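Local atomic coordinates of ribonuclease J (Methanolobus psychrophilus R15, PDB entry 5HAB), a protein that probably degrades RNA as an archaeal exoribonuclease of the beta-CASP branch of the metallo-beta-lactamase superfamily. Residues B[416-430]-B[444-457]. The protein carries 1 engineered substitution. Residues are numbered along the deposited sequence; the frame is centred on the assembly and turned at random.
Sequences HWELLRMLKPEHVIP and MAEDAGYSLGDTLH. With SO4 (sulfate ion), chain M.
Tyr450 turns its ring toward helix 413-423 and strand 427-431 by setting CG beside its own backbone N (chi1 -69°), and Trp417, with CG opposite its N (chi1 179°), swings its six-membered ring out to the end of helix 435-447. This is packing within the metallo-beta-lactamase part of the beta-CASP fold: the chain leaves helix 435-447 through a Schellman motif at Gly449 and returns along Val428 in a single beta bridge. Val428 makes that bridge from the edge of strand 427-431 away from strand 222-228, to which His427 and Ile429 bond through Leu225.

The Tyr450 hydroxyl donates to Pro425 O at 2.6 Å, in the carbonyl plane and on a lone pair, which ties the hydroxyl to the turn between helix and strand. Val428 CG2 sits over one ring face in a CH-pi contact, 3.8 Å from the ring centroid, while Leu420 CG packs against CE1. Leu420 CD2 lies against Met444 SD and the CB atoms of Ala445 and Ala448. The Met444 sulfur also lies at the edge of the Trp417 ring, a Met-aromatic contact with SD 4.1 Å from CE3. Arg400 of the second subunit makes a cation-pi contact with the same indole.

In the bridge, Val428 N donates to Thr455 O and His457 N donates to Val428 O, each at 2.9 Å. Beyond it the imidazoles of His427 and His457 meet rim to rim, their planes 37° apart, and are joined by a hydrogen bond between His427 ND1 and His457 NE2 at 2.9 Å. On its other nitrogen, His457 ND1 donates to O1 of a sulfate probably from the crystallisation liquor, at a doubtfully short 2.5 Å.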
loop_
_atom_site.group_PDB
_atom_site.type_symbol
_atom_site.label_atom_id
_atom_site.label_comp_id
_atom_site.label_asym_id
_atom_site.label_seq_id
_atom_site.Cartn_x
_atom_site.Cartn_y
_atom_site.Cartn_z
ATOM N N HIS B 416 -15.446 18.993 -7.904
ATOM C CA HIS B 416 -15.080 20.205 -7.176
ATOM C C HIS B 416 -14.623 21.303 -8.116
ATOM O O HIS B 416 -14.904 22.476 -7.889
ATOM C CB HIS B 416 -13.991 19.909 -6.150
ATOM C CG HIS B 416 -14.509 19.282 -4.896
ATOM N ND1 HIS B 416 -15.393 19.929 -4.059
ATOM C CD2 HIS B 416 -14.273 18.071 -4.336
ATOM C CE1 HIS B 416 -15.678 19.143 -3.035
ATOM N NE2 HIS B 416 -15.011 18.011 -3.178
ATOM N N TRP B 417 -13.919 20.912 -9.172
ATOM C CA TRP B 417 -13.465 21.843 -10.200
ATOM C C TRP B 417 -14.650 22.598 -10.808
ATOM O O TRP B 417 -14.675 23.836 -10.854
ATOM C CB TRP B 417 -12.693 21.078 -11.278
ATOM C CG TRP B 417 -12.181 21.909 -12.402
ATOM C CD1 TRP B 417 -12.750 22.065 -13.630
ATOM C CD2 TRP B 417 -10.970 22.669 -12.419
ATOM N NE1 TRP B 417 -11.976 22.893 -14.407
ATOM C CE2 TRP B 417 -10.878 23.278 -13.687
ATOM C CE3 TRP B 417 -9.960 22.904 -11.482
ATOM C CZ2 TRP B 417 -9.815 24.103 -14.043
ATOM C CZ3 TRP B 417 -8.904 23.724 -11.838
ATOM C CH2 TRP B 417 -8.841 24.313 -13.106
ATOM N N GLU B 418 -15.650 21.842 -11.248
ATOM C CA GLU B 418 -16.821 22.440 -11.874
ATOM C C GLU B 418 -17.673 23.230 -10.874
ATOM O O GLU B 418 -18.227 24.276 -11.218
ATOM C CB GLU B 418 -17.653 21.358 -12.564
ATOM C CG GLU B 418 -16.896 20.692 -13.713
ATOM C CD GLU B 418 -17.806 19.992 -14.702
ATOM O OE1 GLU B 418 -17.292 19.505 -15.733
ATOM O OE2 GLU B 418 -19.031 19.936 -14.456
ATOM N N LEU B 419 -17.772 22.743 -9.641
ATOM C CA LEU B 419 -18.476 23.489 -8.596
ATOM C C LEU B 419 -17.821 24.856 -8.405
ATOM O O LEU B 419 -18.494 25.886 -8.310
ATOM C CB LEU B 419 -18.480 22.718 -7.274
ATOM C CG LEU B 419 -19.109 23.448 -6.080
ATOM C CD1 LEU B 419 -20.580 23.724 -6.331
ATOM C CD2 LEU B 419 -18.932 22.660 -4.797
ATOM N N LEU B 420 -16.494 24.845 -8.359
ATOM C CA LEU B 420 -15.712 26.055 -8.190
ATOM C C LEU B 420 -15.941 26.998 -9.368
ATOM O O LEU B 420 -16.013 28.214 -9.193
ATOM C CB LEU B 420 -14.230 25.701 -8.055
ATOM C CG LEU B 420 -13.418 26.420 -6.983
ATOM C CD1 LEU B 420 -14.212 26.487 -5.693
ATOM C CD2 LEU B 420 -12.118 25.676 -6.752
ATOM N N ARG B 421 -16.086 26.438 -10.567
ATOM C CA ARG B 421 -16.295 27.280 -11.744
ATOM C C ARG B 421 -17.714 27.843 -11.807
ATOM O O ARG B 421 -17.940 28.905 -12.385
ATOM C CB ARG B 421 -16.005 26.499 -13.027
ATOM C CG ARG B 421 -14.530 26.231 -13.292
ATOM C CD ARG B 421 -14.281 25.800 -14.741
ATOM N NE ARG B 421 -15.263 26.346 -15.678
ATOM C CZ ARG B 421 -16.270 25.647 -16.196
ATOM N NH1 ARG B 421 -16.429 24.372 -15.867
ATOM N NH2 ARG B 421 -17.117 26.224 -17.038
ATOM N N MET B 422 -18.660 27.155 -11.180
ATOM C CA MET B 422 -20.042 27.616 -11.186
ATOM C C MET B 422 -20.312 28.669 -10.108
ATOM O O MET B 422 -20.872 29.727 -10.391
ATOM C CB MET B 422 -20.990 26.427 -11.015
ATOM C CG MET B 422 -21.102 25.558 -12.260
ATOM S SD MET B 422 -22.330 24.245 -12.109
ATOM C CE MET B 422 -21.542 23.181 -10.903
ATOM N N LEU B 423 -19.907 28.383 -8.876
ATOM C CA LEU B 423 -20.199 29.286 -7.769
ATOM C C LEU B 423 -19.288 30.507 -7.762
ATOM O O LEU B 423 -19.633 31.535 -7.178
ATOM C CB LEU B 423 -20.087 28.547 -6.435
ATOM C CG LEU B 423 -21.257 27.625 -6.097
ATOM C CD1 LEU B 423 -21.031 26.932 -4.759
ATOM C CD2 LEU B 423 -22.556 28.422 -6.085
ATOM N N LYS B 424 -18.140 30.386 -8.423
ATOM C CA LYS B 424 -17.104 31.423 -8.426
ATOM C C LYS B 424 -16.941 32.116 -7.067
ATOM O O LYS B 424 -17.015 33.339 -6.975
ATOM C CB LYS B 424 -17.402 32.459 -9.513
ATOM C CG LYS B 424 -17.518 31.859 -10.909
ATOM C CD LYS B 424 -17.869 32.915 -11.948
ATOM C CE LYS B 424 -18.679 32.320 -13.092
ATOM N NZ LYS B 424 -19.150 33.367 -14.044
ATOM N N PRO B 425 -16.726 31.330 -6.000
ATOM C CA PRO B 425 -16.669 31.966 -4.682
ATOM C C PRO B 425 -15.461 32.883 -4.509
ATOM O O PRO B 425 -14.407 32.660 -5.099
ATOM C CB PRO B 425 -16.590 30.774 -3.731
ATOM C CG PRO B 425 -15.898 29.730 -4.518
ATOM C CD PRO B 425 -16.410 29.893 -5.925
ATOM N N GLU B 426 -15.632 33.909 -3.689
ATOM C CA GLU B 426 -14.567 34.851 -3.397
ATOM C C GLU B 426 -13.550 34.220 -2.451
ATOM O O GLU B 426 -12.354 34.491 -2.535
ATOM C CB GLU B 426 -15.158 36.123 -2.788
ATOM C CG GLU B 426 -14.169 37.225 -2.491
ATOM C CD GLU B 426 -14.860 38.481 -1.993
ATOM O OE1 GLU B 426 -16.111 38.499 -1.977
ATOM O OE2 GLU B 426 -14.156 39.444 -1.616
ATOM N N HIS B 427 -14.045 33.372 -1.556
ATOM C CA HIS B 427 -13.210 32.656 -0.602
ATOM C C HIS B 427 -13.644 31.198 -0.553
ATOM O O HIS B 427 -14.835 30.904 -0.632
ATOM C CB HIS B 427 -13.306 33.272 0.798
ATOM C CG HIS B 427 -12.833 34.689 0.874
ATOM N ND1 HIS B 427 -11.522 35.023 1.141
ATOM C CD2 HIS B 427 -13.500 35.860 0.742
ATOM C CE1 HIS B 427 -11.399 36.339 1.158
ATOM N NE2 HIS B 427 -12.584 36.871 0.917
ATOM N N VAL B 428 -12.684 30.288 -0.408
ATOM C CA VAL B 428 -13.007 28.868 -0.299
ATOM C C VAL B 428 -12.418 28.292 0.976
ATOM O O VAL B 428 -11.284 28.597 1.342
ATOM C CB VAL B 428 -12.509 28.071 -1.514
ATOM C CG1 VAL B 428 -13.211 26.719 -1.567
ATOM C CG2 VAL B 428 -12.743 28.839 -2.788
ATOM N N ILE B 429 -13.201 27.458 1.651
ATOM C CA ILE B 429 -12.763 26.815 2.881
ATOM C C ILE B 429 -13.071 25.329 2.787
ATOM O O ILE B 429 -14.238 24.943 2.715
ATOM C CB ILE B 429 -13.438 27.435 4.126
ATOM C CG1 ILE B 429 -13.152 28.937 4.217
ATOM C CG2 ILE B 429 -13.017 26.689 5.405
ATOM C CD1 ILE B 429 -14.180 29.809 3.512
ATOM N N PRO B 430 -12.029 24.487 2.787
ATOM C CA PRO B 430 -12.305 23.048 2.790
ATOM C C PRO B 430 -12.707 22.540 4.165
ATOM O O PRO B 430 -12.211 23.028 5.177
ATOM C CB PRO B 430 -10.972 22.431 2.334
ATOM C CG PRO B 430 -9.939 23.435 2.725
ATOM C CD PRO B 430 -10.603 24.781 2.551
ATOM N N MET B 444 -5.894 21.383 -5.780
ATOM C CA MET B 444 -6.919 21.572 -6.811
ATOM C C MET B 444 -7.364 23.045 -6.947
ATOM O O MET B 444 -7.437 23.581 -8.053
ATOM C CB MET B 444 -8.130 20.681 -6.520
ATOM C CG MET B 444 -9.216 20.706 -7.589
ATOM S SD MET B 444 -10.349 22.114 -7.475
ATOM C CE MET B 444 -10.985 21.907 -5.814
ATOM N N ALA B 445 -7.648 23.699 -5.825
ATOM C CA ALA B 445 -8.155 25.069 -5.841
ATOM C C ALA B 445 -7.107 26.041 -6.363
ATOM O O ALA B 445 -7.437 27.008 -7.052
ATOM C CB ALA B 445 -8.618 25.488 -4.448
ATOM N N GLU B 446 -5.845 25.793 -6.028
ATOM C CA GLU B 446 -4.758 26.593 -6.585
ATOM C C GLU B 446 -4.735 26.461 -8.101
ATOM O O GLU B 446 -4.546 27.456 -8.805
ATOM C CB GLU B 446 -3.405 26.183 -5.995
ATOM C CG GLU B 446 -3.225 26.563 -4.531
ATOM C CD GLU B 446 -1.925 26.036 -3.946
ATOM O OE1 GLU B 446 -1.382 26.674 -3.023
ATOM O OE2 GLU B 446 -1.455 24.973 -4.398
ATOM N N ASP B 447 -4.950 25.250 -8.615
ATOM C CA ASP B 447 -5.064 25.101 -10.072
ATOM C C ASP B 447 -6.218 25.945 -10.624
ATOM O O ASP B 447 -6.162 26.409 -11.757
ATOM C CB ASP B 447 -5.260 23.638 -10.472
ATOM C CG ASP B 447 -4.009 22.810 -10.287
ATOM O OD1 ASP B 447 -2.926 23.402 -10.096
ATOM O OD2 ASP B 447 -4.114 21.564 -10.333
ATOM N N ALA B 448 -7.251 26.162 -9.814
ATOM C CA ALA B 448 -8.423 26.908 -10.259
ATOM C C ALA B 448 -8.225 28.415 -10.095
ATOM O O ALA B 448 -9.139 29.193 -10.354
ATOM C CB ALA B 448 -9.667 26.457 -9.499
ATOM N N GLY B 449 -7.042 28.824 -9.647
ATOM C CA GLY B 449 -6.743 30.241 -9.509
ATOM C C GLY B 449 -6.754 30.810 -8.098
ATOM O O GLY B 449 -6.448 31.983 -7.907
ATOM N N TYR B 450 -7.101 29.996 -7.103
ATOM C CA TYR B 450 -7.140 30.485 -5.722
ATOM C C TYR B 450 -5.762 30.464 -5.070
ATOM O O TYR B 450 -4.865 29.745 -5.508
ATOM C CB TYR B 450 -8.152 29.679 -4.905
ATOM C CG TYR B 450 -9.566 29.957 -5.355
ATOM C CD1 TYR B 450 -10.106 29.315 -6.464
ATOM C CD2 TYR B 450 -10.345 30.895 -4.699
ATOM C CE1 TYR B 450 -11.394 29.589 -6.892
ATOM C CE2 TYR B 450 -11.629 31.175 -5.118
ATOM C CZ TYR B 450 -12.148 30.523 -6.213
ATOM O OH TYR B 450 -13.434 30.803 -6.621
ATOM N N SER B 451 -5.589 31.297 -4.049
ATOM C CA SER B 451 -4.300 31.452 -3.387
ATOM C C SER B 451 -4.415 31.259 -1.871
ATOM O O SER B 451 -5.247 31.903 -1.228
ATOM C CB SER B 451 -3.720 32.831 -3.722
ATOM O OG SER B 451 -2.569 33.112 -2.944
ATOM N N LEU B 452 -3.574 30.389 -1.304
ATOM C CA LEU B 452 -3.672 30.031 0.117
ATOM C C LEU B 452 -3.390 31.218 1.033
ATOM O O LEU B 452 -2.428 31.945 0.837
ATOM C CB LEU B 452 -2.708 28.885 0.451
ATOM C CG LEU B 452 -2.741 28.348 1.889
ATOM C CD1 LEU B 452 -4.106 27.781 2.212
ATOM C CD2 LEU B 452 -1.658 27.291 2.127
ATOM N N GLY B 453 -4.226 31.414 2.044
ATOM C CA GLY B 453 -4.037 32.541 2.939
ATOM C C GLY B 453 -4.615 33.839 2.399
ATOM O O GLY B 453 -4.556 34.883 3.049
ATOM N N ASP B 454 -5.171 33.779 1.197
ATOM C CA ASP B 454 -5.689 34.969 0.545
ATOM C C ASP B 454 -7.167 34.792 0.202
ATOM O O ASP B 454 -8.028 35.430 0.810
ATOM C CB ASP B 454 -4.870 35.277 -0.712
ATOM C CG ASP B 454 -5.448 36.424 -1.525
ATOM O OD1 ASP B 454 -5.994 37.373 -0.920
ATOM O OD2 ASP B 454 -5.341 36.385 -2.772
ATOM N N THR B 455 -7.451 33.914 -0.756
ATOM C CA THR B 455 -8.821 33.584 -1.138
ATOM C C THR B 455 -9.155 32.125 -0.819
ATOM O O THR B 455 -10.257 31.653 -1.087
ATOM C CB THR B 455 -9.043 33.805 -2.631
ATOM O OG1 THR B 455 -8.118 32.987 -3.356
ATOM C CG2 THR B 455 -8.798 35.269 -2.994
ATOM N N LEU B 456 -8.186 31.418 -0.253
ATOM C CA LEU B 456 -8.312 29.996 0.034
ATOM C C LEU B 456 -7.810 29.784 1.451
ATOM O O LEU B 456 -6.704 30.208 1.778
ATOM C CB LEU B 456 -7.502 29.167 -0.974
ATOM C CG LEU B 456 -7.291 27.675 -0.697
ATOM C CD1 LEU B 456 -8.584 26.884 -0.838
ATOM C CD2 LEU B 456 -6.207 27.108 -1.598
ATOM N N HIS B 457 -8.616 29.155 2.303
ATOM C CA HIS B 457 -8.307 29.163 3.730
ATOM C C HIS B 457 -8.345 27.798 4.398
ATOM O O HIS B 457 -9.328 27.060 4.312
ATOM C CB HIS B 457 -9.247 30.133 4.443
ATOM C CG HIS B 457 -9.319 31.467 3.777
ATOM N ND1 HIS B 457 -8.440 32.489 4.067
ATOM C CD2 HIS B 457 -10.120 31.927 2.787
ATOM C CE1 HIS B 457 -8.715 33.531 3.304
ATOM N NE2 HIS B 457 -9.730 33.217 2.518
HETATM S S SO4 M . -5.547 33.154 6.507
HETATM O O1 SO4 M . -6.381 32.594 5.451
HETATM O O2 SO4 M . -4.796 34.288 5.977
HETATM O O3 SO4 M . -4.619 32.131 6.988
HETATM O O4 SO4 M . -6.393 33.602 7.611
HETATM O O HOH W 1 -10.040 24.619 6.077
#